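Local atomic coordinates of meta cleavage compound hydrolase (Janthinobacterium, PDB entry 1J1I), a protein that hydrolyses a carbon-carbon bond of the ring-opened meta-cleavage compound formed during carbazole degradation, releasing anthranilate. Residues Arg67-Met71 against Phe98-Phe104. Numbering follows the deposited sequence.
Sequences RVIAM and FIKAMNF
In this alpha/beta-hydrolase fold, Arg67, Ile69 and Met71 of strand 67-71 pack against Phe98, in the last turn of helix 88-101, and against Met102, Asn103 and Phe104 just after it. At the strand's end, Met71 CG sits over the centre of the Phe98 ring, a CH-pi contact 3.7 Å from the centroid. With CG anti to the backbone N (chi1 -179°) and chi2 near-extended, SD lies over that same face, a Met-aromatic contact 3.4 Å from Phe98 CG. Met102 CG covers the opposite face near the rim, clamping the ring between two methionines. Ile69 CG2 comes in at its edge, 3.6 Å from Phe98 CZ, while Ile69 CD1 meets Met102 CE tip to tip. At the start of the strand the fully extended chain of Arg67 carries its guanidinium to Asn103. NH2 donates to Asn103 OD1 at 2.9 Å, nearly straight (165°), and NH1 reaches Asn103 O at 3.2 Å from above the carbonyl plane. Both oxygens lie in the guanidinium plane, which is turned 79° from that of the Asn103 side-chain amide. NE forms a salt bridge with Glu32 of strand 26-33, which with the bonds to Asn103 leaves the group little freedom to turn; NH1 lies at the edge of the Phe104 ring, 3.6 Å from CE2. A leucine in place of Arg67 would probably leave Glu32 without its counter-charge and Asn103 tied less firmly to the sheet. The contact packs the beta-alpha-beta crossover in which helix 88-101 links strand 67-71 to parallel strand 108-113 over strand 38-42, as in the alpha/beta-hydrolase fold.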
loop_
_atom_site.group_PDB
_atom_site.type_symbol
_atom_site.label_atom_id
_atom_site.label_comp_id
_atom_site.label_asym_id
_atom_site.label_seq_id
_atom_site.Cartn_x
_atom_site.Cartn_y
_atom_site.Cartn_z
ATOM N N ARG A 67 -9.724 13.346 -14.382
ATOM C CA ARG A 67 -10.273 13.140 -15.715
ATOM C C ARG A 67 -9.781 11.735 -16.053
ATOM O O ARG A 67 -8.594 11.533 -16.313
ATOM C CB ARG A 67 -9.691 14.141 -16.718
ATOM C CG ARG A 67 -10.259 13.986 -18.121
ATOM C CD ARG A 67 -9.545 14.872 -19.129
ATOM N NE ARG A 67 -10.048 14.641 -20.480
ATOM C CZ ARG A 67 -9.476 15.105 -21.586
ATOM N NH1 ARG A 67 -8.368 15.830 -21.512
ATOM N NH2 ARG A 67 -10.018 14.842 -22.766
ATOM N N VAL A 68 -10.690 10.765 -16.031
ATOM C CA VAL A 68 -10.340 9.377 -16.303
ATOM C C VAL A 68 -10.478 9.009 -17.777
ATOM O O VAL A 68 -11.524 9.228 -18.390
ATOM C CB VAL A 68 -11.210 8.425 -15.466
ATOM C CG1 VAL A 68 -10.791 6.991 -15.714
ATOM C CG2 VAL A 68 -11.094 8.781 -13.982
ATOM N N ILE A 69 -9.417 8.432 -18.330
ATOM C CA ILE A 69 -9.379 8.035 -19.735
ATOM C C ILE A 69 -8.938 6.572 -19.834
ATOM O O ILE A 69 -7.766 6.256 -19.619
ATOM C CB ILE A 69 -8.375 8.925 -20.518
ATOM C CG1 ILE A 69 -8.788 10.403 -20.427
ATOM C CG2 ILE A 69 -8.266 8.455 -21.965
ATOM C CD1 ILE A 69 -10.044 10.782 -21.211
ATOM N N ALA A 70 -9.884 5.685 -20.140
ATOM C CA ALA A 70 -9.602 4.257 -20.270
ATOM C C ALA A 70 -9.427 3.947 -21.757
ATOM O O ALA A 70 -10.394 3.943 -22.516
ATOM C CB ALA A 70 -10.754 3.438 -19.683
ATOM N N MET A 71 -8.185 3.678 -22.154
ATOM C CA MET A 71 -7.828 3.421 -23.554
ATOM C C MET A 71 -7.682 1.954 -23.951
ATOM O O MET A 71 -7.051 1.179 -23.242
ATOM C CB MET A 71 -6.507 4.135 -23.866
ATOM C CG MET A 71 -5.996 3.986 -25.304
ATOM S SD MET A 71 -4.186 4.214 -25.429
ATOM C CE MET A 71 -3.635 2.494 -25.227
ATOM N N PHE A 98 -1.294 8.003 -28.640
ATOM C CA PHE A 98 -2.600 8.308 -28.066
ATOM C C PHE A 98 -2.474 9.490 -27.109
ATOM O O PHE A 98 -3.263 10.429 -27.163
ATOM C CB PHE A 98 -3.158 7.097 -27.315
ATOM C CG PHE A 98 -4.445 7.376 -26.581
ATOM C CD1 PHE A 98 -4.445 7.580 -25.206
ATOM C CD2 PHE A 98 -5.658 7.434 -27.268
ATOM C CE1 PHE A 98 -5.632 7.836 -24.513
ATOM C CE2 PHE A 98 -6.855 7.693 -26.591
ATOM C CZ PHE A 98 -6.841 7.893 -25.204
ATOM N N ILE A 99 -1.478 9.436 -26.233
ATOM C CA ILE A 99 -1.262 10.520 -25.284
ATOM C C ILE A 99 -1.081 11.848 -26.021
ATOM O O ILE A 99 -1.732 12.840 -25.692
ATOM C CB ILE A 99 -0.037 10.226 -24.388
ATOM C CG1 ILE A 99 -0.375 9.067 -23.438
ATOM C CG2 ILE A 99 0.344 11.456 -23.584
ATOM C CD1 ILE A 99 0.804 8.547 -22.654
ATOM N N LYS A 100 -0.212 11.857 -27.028
ATOM C CA LYS A 100 0.040 13.067 -27.809
ATOM C C LYS A 100 -1.224 13.548 -28.531
ATOM O O LYS A 100 -1.503 14.744 -28.573
ATOM C CB LYS A 100 1.139 12.807 -28.844
ATOM C CG LYS A 100 2.460 12.343 -28.253
ATOM C CD LYS A 100 3.049 13.376 -27.312
ATOM C CE LYS A 100 3.468 14.633 -28.054
ATOM N NZ LYS A 100 4.482 14.339 -29.101
ATOM N N ALA A 101 -1.977 12.609 -29.099
ATOM C CA ALA A 101 -3.202 12.934 -29.826
ATOM C C ALA A 101 -4.300 13.489 -28.920
ATOM O O ALA A 101 -5.174 14.234 -29.376
ATOM C CB ALA A 101 -3.711 11.698 -30.565
ATOM N N MET A 102 -4.272 13.114 -27.644
ATOM C CA MET A 102 -5.270 13.605 -26.702
ATOM C C MET A 102 -4.985 15.062 -26.338
ATOM O O MET A 102 -3.887 15.569 -26.561
ATOM C CB MET A 102 -5.295 12.736 -25.440
ATOM C CG MET A 102 -5.991 11.391 -25.635
ATOM S SD MET A 102 -7.717 11.566 -26.174
ATOM C CE MET A 102 -8.497 12.035 -24.635
ATOM N N ASN A 103 -5.986 15.738 -25.791
ATOM C CA ASN A 103 -5.829 17.136 -25.421
ATOM C C ASN A 103 -5.410 17.297 -23.964
ATOM O O ASN A 103 -6.227 17.627 -23.101
ATOM C CB ASN A 103 -7.131 17.903 -25.708
ATOM C CG ASN A 103 -8.341 17.314 -24.994
ATOM O OD1 ASN A 103 -8.487 16.093 -24.886
ATOM N ND2 ASN A 103 -9.232 18.187 -24.523
ATOM N N PHE A 104 -4.126 17.056 -23.702
ATOM C CA PHE A 104 -3.581 17.175 -22.354
ATOM C C PHE A 104 -2.693 18.404 -22.237
ATOM O O PHE A 104 -1.816 18.626 -23.069
ATOM C CB PHE A 104 -2.769 15.928 -22.007
ATOM C CG PHE A 104 -3.574 14.665 -22.014
ATOM C CD1 PHE A 104 -3.014 13.475 -22.465
ATOM C CD2 PHE A 104 -4.885 14.653 -21.544
ATOM C CE1 PHE A 104 -3.744 12.291 -22.449
ATOM C CE2 PHE A 104 -5.623 13.475 -21.522
ATOM C CZ PHE A 104 -5.049 12.289 -21.976
#